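Local coordinates for protein indole-3-acetic acid-amido synthetase GH3.15 (Arabidopsis thaliana, PDB 6E1Q) that uses ATP to conjugate indole-3-butyric acid, an auxin precursor, with glutamine and possibly cysteine, and also acts on the herbicide 2,4-DB, at residues G205-R209 against L270-I274; R209-L215 against L290-C296. All coordinates share one frame; numbering follows the deposited sequence.

Contact 1. Residues G205-R209 against L270-I274; sequences GLLER and LASLI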
ATOM      1  N   GLY A 205     -13.223 -15.372   9.619  1.00 30.24           N
ATOM      2  CA  GLY A 205     -13.998 -14.448   8.811  1.00 34.30           C
ATOM      3  C   GLY A 205     -15.246 -15.091   8.239  1.00 29.99           C
ATOM      4  O   GLY A 205     -16.301 -14.455   8.149  1.00 28.09           O
ATOM      5  N   LEU A 206     -15.140 -16.357   7.824  1.00 25.20           N
ATOM      6  CA  LEU A 206     -16.313 -17.050   7.286  1.00 31.93           C
ATOM      7  C   LEU A 206     -17.327 -17.345   8.385  1.00 33.74           C
ATOM      8  O   LEU A 206     -18.534 -17.217   8.169  1.00 32.90           O
ATOM      9  CB  LEU A 206     -15.906 -18.353   6.591  1.00 27.14           C
ATOM     10  CG  LEU A 206     -15.076 -18.227   5.312  1.00 30.11           C
ATOM     11  CD1 LEU A 206     -14.514 -19.598   4.965  1.00 26.81           C
ATOM     12  CD2 LEU A 206     -15.951 -17.695   4.177  1.00 27.85           C
ATOM     13  N   LEU A 207     -16.857 -17.772   9.557  1.00 31.87           N
ATOM     14  CA  LEU A 207     -17.780 -18.016  10.665  1.00 34.39           C
ATOM     15  C   LEU A 207     -18.549 -16.755  11.035  1.00 40.91           C
ATOM     16  O   LEU A 207     -19.728 -16.832  11.397  1.00 36.47           O
ATOM     17  CB  LEU A 207     -17.021 -18.545  11.880  1.00 36.62           C
ATOM     18  CG  LEU A 207     -16.618 -20.034  11.893  1.00 38.28           C
ATOM     19  CD1 LEU A 207     -15.488 -20.248  12.881  1.00 31.95           C
ATOM     20  CD2 LEU A 207     -17.802 -20.926  12.279  1.00 34.01           C
ATOM     21  N   GLU A 208     -17.915 -15.587  10.917  1.00 35.18           N
ATOM     22  CA  GLU A 208     -18.526 -14.323  11.300  1.00 36.80           C
ATOM     23  C   GLU A 208     -19.147 -13.581  10.122  1.00 40.68           C
ATOM     24  O   GLU A 208     -19.427 -12.384  10.241  1.00 40.99           O
ATOM     25  CB  GLU A 208     -17.487 -13.429  11.982  1.00 37.06           C
ATOM     26  CG  GLU A 208     -17.083 -13.931  13.342  1.00 52.58           C
ATOM     27  CD  GLU A 208     -18.264 -13.953  14.305  1.00 69.09           C
ATOM     28  OE1 GLU A 208     -18.669 -12.854  14.745  1.00 72.73           O
ATOM     29  OE2 GLU A 208     -18.780 -15.055  14.608  1.00 71.16           O
ATOM     30  N   ARG A 209     -19.400 -14.265   9.001  1.00 32.30           N
ATOM     31  CA  ARG A 209     -19.760 -13.548   7.774  1.00 35.01           C
ATOM     32  C   ARG A 209     -21.021 -12.697   7.944  1.00 39.62           C
ATOM     33  O   ARG A 209     -21.190 -11.675   7.259  1.00 34.17           O
ATOM     34  CB  ARG A 209     -19.925 -14.542   6.615  1.00 33.10           C
ATOM     35  CG  ARG A 209     -21.098 -15.507   6.777  1.00 26.00           C
ATOM     36  CD  ARG A 209     -21.067 -16.587   5.720  1.00 37.57           C
ATOM     37  NE  ARG A 209     -21.410 -16.115   4.370  1.00 41.86           N
ATOM     38  CZ  ARG A 209     -22.576 -16.347   3.767  1.00 41.00           C
ATOM     39  NH1 ARG A 209     -23.524 -17.039   4.386  1.00 39.86           N
ATOM     40  NH2 ARG A 209     -22.792 -15.904   2.540  1.00 38.14           N
ATOM     41  N   LEU A 270     -24.550 -23.318   8.074  1.00 37.49           N
ATOM     42  CA  LEU A 270     -23.630 -22.286   7.623  1.00 38.43           C
ATOM     43  C   LEU A 270     -22.603 -22.862   6.647  1.00 36.87           C
ATOM     44  O   LEU A 270     -22.249 -22.221   5.647  1.00 38.90           O
ATOM     45  CB  LEU A 270     -22.936 -21.639   8.821  1.00 29.27           C
ATOM     46  CG  LEU A 270     -21.857 -20.619   8.402  1.00 39.64           C
ATOM     47  CD1 LEU A 270     -22.481 -19.470   7.610  1.00 35.24           C
ATOM     48  CD2 LEU A 270     -21.040 -20.103   9.585  1.00 35.81           C
ATOM     49  N   ALA A 271     -22.116 -24.070   6.923  1.00 37.12           N
ATOM     50  CA  ALA A 271     -21.200 -24.724   6.001  1.00 40.52           C
ATOM     51  C   ALA A 271     -21.830 -24.856   4.619  1.00 37.80           C
ATOM     52  O   ALA A 271     -21.204 -24.530   3.607  1.00 36.88           O
ATOM     53  CB  ALA A 271     -20.788 -26.094   6.559  1.00 38.29           C
ATOM     54  N   SER A 272     -23.091 -25.295   4.567  1.00 35.23           N
ATOM     55  CA  SER A 272     -23.752 -25.532   3.284  1.00 40.32           C
ATOM     56  C   SER A 272     -23.945 -24.229   2.517  1.00 40.54           C
ATOM     57  O   SER A 272     -23.796 -24.203   1.292  1.00 43.66           O
ATOM     58  CB  SER A 272     -25.104 -26.227   3.508  1.00 39.17           C
ATOM     59  OG  SER A 272     -24.922 -27.593   3.805  1.00 53.19           O
ATOM     60  N   LEU A 273     -24.279 -23.144   3.225  1.00 40.93           N
ATOM     61  CA  LEU A 273     -24.427 -21.839   2.585  1.00 42.52           C
ATOM     62  C   LEU A 273     -23.135 -21.405   1.911  1.00 35.71           C
ATOM     63  O   LEU A 273     -23.144 -20.902   0.783  1.00 46.27           O
ATOM     64  CB  LEU A 273     -24.862 -20.791   3.615  1.00 43.01           C
ATOM     65  CG  LEU A 273     -26.276 -20.979   4.182  1.00 49.54           C
ATOM     66  CD1 LEU A 273     -26.609 -19.943   5.266  1.00 48.07           C
ATOM     67  CD2 LEU A 273     -27.282 -20.925   3.043  1.00 48.47           C
ATOM     68  N   ILE A 274     -22.012 -21.586   2.596  1.00 31.66           N
ATOM     69  CA  ILE A 274     -20.731 -21.163   2.053  1.00 31.42           C
ATOM     70  C   ILE A 274     -20.319 -22.076   0.914  1.00 36.58           C
ATOM     71  O   ILE A 274     -19.789 -21.616  -0.107  1.00 37.44           O
ATOM     72  CB  ILE A 274     -19.676 -21.128   3.171  1.00 34.44           C
ATOM     73  CG1 ILE A 274     -20.096 -20.119   4.239  1.00 34.86           C
ATOM     74  CG2 ILE A 274     -18.321 -20.737   2.614  1.00 32.08           C
ATOM     75  CD1 ILE A 274     -19.145 -20.055   5.390  1.00 31.63           C
TER

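Contact 2. Residues R209-L215 against L290-C296; sequences RDNVARL and LWPKAKC. With CFA ((2,4-dichlorophenoxy)acetic acid), chain C.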
ATOM      1  N   ARG A 209     -19.400 -14.265   9.001  1.00 32.30           N
ATOM      2  CA  ARG A 209     -19.760 -13.548   7.774  1.00 35.01           C
ATOM      3  C   ARG A 209     -21.021 -12.697   7.944  1.00 39.62           C
ATOM      4  O   ARG A 209     -21.190 -11.675   7.259  1.00 34.17           O
ATOM      5  CB  ARG A 209     -19.925 -14.542   6.615  1.00 33.10           C
ATOM      6  CG  ARG A 209     -21.098 -15.507   6.777  1.00 26.00           C
ATOM      7  CD  ARG A 209     -21.067 -16.587   5.720  1.00 37.57           C
ATOM      8  NE  ARG A 209     -21.410 -16.115   4.370  1.00 41.86           N
ATOM      9  CZ  ARG A 209     -22.576 -16.347   3.767  1.00 41.00           C
ATOM     10  NH1 ARG A 209     -23.524 -17.039   4.386  1.00 39.86           N
ATOM     11  NH2 ARG A 209     -22.792 -15.904   2.540  1.00 38.14           N
ATOM     12  N   ASP A 210     -21.913 -13.085   8.841  1.00 42.10           N
ATOM     13  CA  ASP A 210     -23.130 -12.302   9.003  1.00 41.13           C
ATOM     14  C   ASP A 210     -22.908 -11.028   9.811  1.00 43.40           C
ATOM     15  O   ASP A 210     -23.813 -10.195   9.869  1.00 43.35           O
ATOM     16  CB  ASP A 210     -24.223 -13.157   9.650  1.00 47.88           C
ATOM     17  CG  ASP A 210     -25.612 -12.570   9.456  1.00 60.19           C
ATOM     18  OD1 ASP A 210     -26.112 -12.557   8.310  1.00 61.15           O
ATOM     19  OD2 ASP A 210     -26.191 -12.099  10.453  1.00 72.60           O
ATOM     20  N   ASN A 211     -21.727 -10.844  10.405  1.00 44.46           N
ATOM     21  CA  ASN A 211     -21.420  -9.691  11.248  1.00 43.82           C
ATOM     22  C   ASN A 211     -20.420  -8.740  10.614  1.00 42.06           C
ATOM     23  O   ASN A 211     -19.963  -7.797  11.280  1.00 42.70           O
ATOM     24  CB  ASN A 211     -20.880 -10.159  12.597  1.00 44.71           C
ATOM     25  CG  ASN A 211     -21.894 -10.941  13.367  1.00 61.84           C
ATOM     26  OD1 ASN A 211     -23.074 -10.587  13.373  1.00 72.04           O
ATOM     27  ND2 ASN A 211     -21.462 -12.042  13.987  1.00 56.37           N
ATOM     28  N   VAL A 212     -20.076  -8.960   9.350  1.00 36.72           N
ATOM     29  CA  VAL A 212     -18.986  -8.257   8.683  1.00 32.89           C
ATOM     30  C   VAL A 212     -19.584  -7.155   7.814  1.00 35.96           C
ATOM     31  O   VAL A 212     -20.394  -7.420   6.917  1.00 31.68           O
ATOM     32  CB  VAL A 212     -18.130  -9.233   7.856  1.00 34.09           C
ATOM     33  CG1 VAL A 212     -17.119  -8.491   6.958  1.00 33.79           C
ATOM     34  CG2 VAL A 212     -17.423 -10.198   8.770  1.00 30.07           C
ATOM     35  N   ALA A 213     -19.181  -5.913   8.081  1.00 35.80           N
ATOM     36  CA  ALA A 213     -19.661  -4.770   7.322  1.00 37.60           C
ATOM     37  C   ALA A 213     -18.615  -4.204   6.371  1.00 38.60           C
ATOM     38  O   ALA A 213     -18.948  -3.347   5.554  1.00 36.87           O
ATOM     39  CB  ALA A 213     -20.143  -3.655   8.268  1.00 35.01           C
ATOM     40  N   ARG A 214     -17.378  -4.676   6.429  1.00 36.98           N
ATOM     41  CA  ARG A 214     -16.345  -4.121   5.574  1.00 37.46           C
ATOM     42  C   ARG A 214     -15.210  -5.117   5.493  1.00 34.92           C
ATOM     43  O   ARG A 214     -14.918  -5.811   6.470  1.00 42.37           O
ATOM     44  CB  ARG A 214     -15.855  -2.767   6.111  1.00 39.63           C
ATOM     45  CG  ARG A 214     -14.421  -2.375   5.770  1.00 42.48           C
ATOM     46  CD  ARG A 214     -14.151  -0.909   6.173  1.00 53.20           C
ATOM     47  NE  ARG A 214     -13.524  -0.824   7.493  1.00 63.72           N
ATOM     48  CZ  ARG A 214     -13.025   0.283   8.032  1.00 69.02           C
ATOM     49  NH1 ARG A 214     -13.063   1.427   7.368  1.00 62.44           N
ATOM     50  NH2 ARG A 214     -12.490   0.240   9.244  1.00 79.19           N
ATOM     51  N   LEU A 215     -14.591  -5.186   4.322  1.00 30.09           N
ATOM     52  CA  LEU A 215     -13.388  -5.974   4.103  1.00 30.78           C
ATOM     53  C   LEU A 215     -12.210  -5.025   3.960  1.00 32.30           C
ATOM     54  O   LEU A 215     -12.315  -3.999   3.283  1.00 30.85           O
ATOM     55  CB  LEU A 215     -13.515  -6.828   2.842  1.00 28.76           C
ATOM     56  CG  LEU A 215     -14.752  -7.732   2.696  1.00 39.12           C
ATOM     57  CD1 LEU A 215     -14.735  -8.394   1.326  1.00 36.64           C
ATOM     58  CD2 LEU A 215     -14.816  -8.790   3.804  1.00 28.60           C
ATOM     59  N   LEU A 290     -19.593 -14.136  -0.353  1.00 32.42           N
ATOM     60  CA  LEU A 290     -19.131 -14.678   0.919  1.00 28.60           C
ATOM     61  C   LEU A 290     -19.436 -13.736   2.082  1.00 38.65           C
ATOM     62  O   LEU A 290     -19.756 -14.192   3.188  1.00 34.62           O
ATOM     63  CB  LEU A 290     -17.635 -14.964   0.844  1.00 26.12           C
ATOM     64  CG  LEU A 290     -17.260 -16.149  -0.052  1.00 33.97           C
ATOM     65  CD1 LEU A 290     -15.778 -16.424   0.031  1.00 28.39           C
ATOM     66  CD2 LEU A 290     -18.036 -17.402   0.354  1.00 34.90           C
ATOM     67  N   TRP A 291     -19.359 -12.421   1.855  1.00 34.94           N
ATOM     68  CA  TRP A 291     -19.650 -11.427   2.882  1.00 33.33           C
ATOM     69  C   TRP A 291     -20.758 -10.511   2.363  1.00 31.78           C
ATOM     70  O   TRP A 291     -20.512  -9.353   1.994  1.00 30.64           O
ATOM     71  CB  TRP A 291     -18.364 -10.704   3.289  1.00 31.71           C
ATOM     72  CG  TRP A 291     -17.449 -11.660   4.012  1.00 28.26           C
ATOM     73  CD1 TRP A 291     -17.591 -12.101   5.310  1.00 27.02           C
ATOM     74  CD2 TRP A 291     -16.306 -12.349   3.482  1.00 27.96           C
ATOM     75  NE1 TRP A 291     -16.605 -13.001   5.612  1.00 27.49           N
ATOM     76  CE2 TRP A 291     -15.803 -13.176   4.512  1.00 28.73           C
ATOM     77  CE3 TRP A 291     -15.656 -12.350   2.239  1.00 29.40           C
ATOM     78  CZ2 TRP A 291     -14.670 -13.988   4.342  1.00 29.20           C
ATOM     79  CZ3 TRP A 291     -14.535 -13.157   2.069  1.00 31.42           C
ATOM     80  CH2 TRP A 291     -14.054 -13.971   3.113  1.00 27.33           C
ATOM     81  N   PRO A 292     -22.004 -11.003   2.335  1.00 38.43           N
ATOM     82  CA  PRO A 292     -23.099 -10.254   1.690  1.00 36.30           C
ATOM     83  C   PRO A 292     -23.553  -9.023   2.457  1.00 42.52           C
ATOM     84  O   PRO A 292     -24.275  -8.192   1.885  1.00 42.74           O
ATOM     85  CB  PRO A 292     -24.221 -11.295   1.596  1.00 32.22           C
ATOM     86  CG  PRO A 292     -23.960 -12.208   2.755  1.00 41.73           C
ATOM     87  CD  PRO A 292     -22.451 -12.321   2.825  1.00 41.47           C
ATOM     88  N   LYS A 293     -23.151  -8.860   3.713  1.00 38.67           N
ATOM     89  CA  LYS A 293     -23.432  -7.626   4.431  1.00 45.08           C
ATOM     90  C   LYS A 293     -22.275  -6.632   4.393  1.00 44.24           C
ATOM     91  O   LYS A 293     -22.387  -5.551   4.985  1.00 38.11           O
ATOM     92  CB  LYS A 293     -23.821  -7.943   5.872  1.00 44.42           C
ATOM     93  CG  LYS A 293     -25.155  -8.669   5.950  1.00 52.37           C
ATOM     94  CD  LYS A 293     -25.420  -9.225   7.335  1.00 59.57           C
ATOM     95  CE  LYS A 293     -26.896  -9.529   7.543  1.00 64.00           C
ATOM     96  NZ  LYS A 293     -27.265  -9.295   8.965  1.00 71.02           N
ATOM     97  N   ALA A 294     -21.178  -6.946   3.706  1.00 38.27           N
ATOM     98  CA  ALA A 294     -20.093  -5.977   3.615  1.00 39.19           C
ATOM     99  C   ALA A 294     -20.541  -4.784   2.781  1.00 38.00           C
ATOM    100  O   ALA A 294     -21.291  -4.926   1.811  1.00 37.96           O
ATOM    101  CB  ALA A 294     -18.826  -6.602   3.010  1.00 31.37           C
ATOM    102  N   LYS A 295     -20.073  -3.601   3.167  1.00 36.10           N
ATOM    103  CA  LYS A 295     -20.474  -2.363   2.520  1.00 38.79           C
ATOM    104  C   LYS A 295     -19.364  -1.730   1.690  1.00 41.61           C
ATOM    105  O   LYS A 295     -19.651  -0.854   0.872  1.00 37.80           O
ATOM    106  CB  LYS A 295     -20.960  -1.354   3.572  1.00 43.75           C
ATOM    107  CG  LYS A 295     -22.159  -1.845   4.378  1.00 45.77           C
ATOM    108  CD  LYS A 295     -23.304  -2.214   3.448  1.00 50.90           C
ATOM    109  CE  LYS A 295     -24.487  -2.786   4.215  1.00 58.17           C
ATOM    110  NZ  LYS A 295     -25.449  -3.429   3.272  1.00 65.32           N
ATOM    111  N   CYS A 296     -18.117  -2.150   1.861  1.00 34.01           N
ATOM    112  CA  CYS A 296     -17.040  -1.617   1.041  1.00 36.63           C
ATOM    113  C   CYS A 296     -15.817  -2.499   1.236  1.00 33.92           C
ATOM    114  O   CYS A 296     -15.749  -3.315   2.157  1.00 35.85           O
ATOM    115  CB  CYS A 296     -16.721  -0.158   1.398  1.00 34.94           C
ATOM    116  SG  CYS A 296     -15.976   0.018   3.014  1.00 44.27           S
TER
HETATM  117  C1  CFA C 602      -9.973  -1.217   7.377  0.84105.88           C
HETATM  118  C2  CFA C 602      -9.116   0.045   7.387  0.84108.59           C
HETATM  119  C1' CFA C 602      -7.104  -0.916   6.536  0.84110.97           C
HETATM  120  C2' CFA C 602      -6.134  -1.033   5.550  0.84116.88           C
HETATM  121  C3' CFA C 602      -5.112  -1.936   5.707  0.84110.70           C
HETATM  122  C4' CFA C 602      -5.059  -2.716   6.833  0.84100.39           C
HETATM  123  C5' CFA C 602      -6.006  -2.612   7.824  0.84101.87           C
HETATM  124 CL3  CFA C 602      -6.150  -0.052   4.059  0.84125.66          CL
HETATM  125  C6' CFA C 602      -7.026  -1.706   7.672  0.84105.65           C
HETATM  126  O1  CFA C 602     -10.579  -1.577   8.419  0.84109.44           O
HETATM  127  O2  CFA C 602     -10.049  -1.905   6.332  0.84106.57           O
HETATM  128  O1' CFA C 602      -8.147   0.003   6.377  0.84111.30           O
HETATM  129 CL4  CFA C 602      -3.736  -3.869   6.999  0.84101.30          CL
HETATM  130  O   HOH W   1     -20.943  -9.650   5.249  1.00 32.74           O

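Contact 1. Residues G205-R209 against L270-I274
L206 and L207, in the last turn of helix 194-207, face I274 and L270 of helix 268-278 with L207 CA 7.9 Å from L270 CA, and no hydrogen bond joins the two backbones. What holds them is carbon against carbon. I274 puts its CD1 methyl on L206, 3.9 Å from L206 CB, while its CG2 branch comes up to the CD2 methyl of the same leucine. L270 divides its two methyls between different neighbours. With CG anti to the backbone N (chi1 175°), its side chain reaches across so that CD2 sits 4.0 Å from L207 O, over the end of the helix, and CD1 meets R209 CD at 3.7 Å. L207 itself points away from helix 268-278, and its CD2 meets L270 CD2 more loosely, at 4.3 Å. R209, two residues on from L207, reaches out across the gap towards helix 268-278. Its chain turns at chi3 (-72°) and slides past L270 and I274 in the direction opposite to theirs, with R209 CD 4.0 Å from I274 CG1. The guanidinium then has I274 CG1 over one face and L270 CD1 at its edge, while L273 CB approaches NH1 obliquely at 4.1 Å. The aliphatic arm is thus packed among branched side chains, and two nitrogens of its polar end are bonded elsewhere, NE to L290 O and NH2 to R289 O. The arrangement is a helix C-terminus and its following turn laid against the side of a second helix. Helix 220-243 supports the same group, with L207 and I274 both touching I241 and I274 also touching C238, while W291, in the loop after helix 286-290, packs against L206.

Contact 2. Residues R209-L215 against L290-C296
R209 NE donates its N-H to L290 O at 2.8 Å, the acceptor lying close to the guanidinium plane and the bond nearly straight (162°), while P292 CD approaches NH2. W291 lies beside the same arginine, its CD1 3.6 Å from R209 CB. L215 CD2 and L290 CB pack on opposite faces of the indole, both offset toward its rim. With an alanine here in place of R209, L290 O would probably lose this donor and P292 CD the guanidinium beside it, leaving a gap there, while the indole would keep its contact with CB. The K293 chain crosses D210 obliquely and its NZ ends in a salt bridge to OD2, a weak hydrogen bond at 3.4 Å. Two backbone bonds join the segments: K295 N to A213 O at 2.7 Å, coming from above the carbonyl plane, and L215 N to C296 O. One water donates to R209 O and V212 O and accepts from K293 N. R214 CD rests on C296 SG, and ligand O1 lies over its guanidinium face, 2.8 Å from NH2; S141 OG holds NE. Strand 212-217 begins within the first segment and the second leads into its parallel neighbour 297-298, in the GH3 N-terminal domain, with R214 lining the pocket for (2,4-dichlorophenoxy)acetic acid.

Overall arrangement
From the N terminus, the chain finishes helix 194-207, turns at R209 and enters strand 212-217, so the first segments of the two contacts run on from one another and share that arginine. It then passes through helices 220-243 and 253-258 before helix 268-278 returns to the helix end and closes contact 1. Contact 2 closes later, when the loop after helix 286-290 comes back to the strand on its way to strand 297-298. The loops therefore cross rather than nest. W291, bonded through NE1 to G205 O and packed on L206, joins the two, as does I274 packing on L290, tying helices 194-207 and 268-278 to strands 212-217 and 297-298.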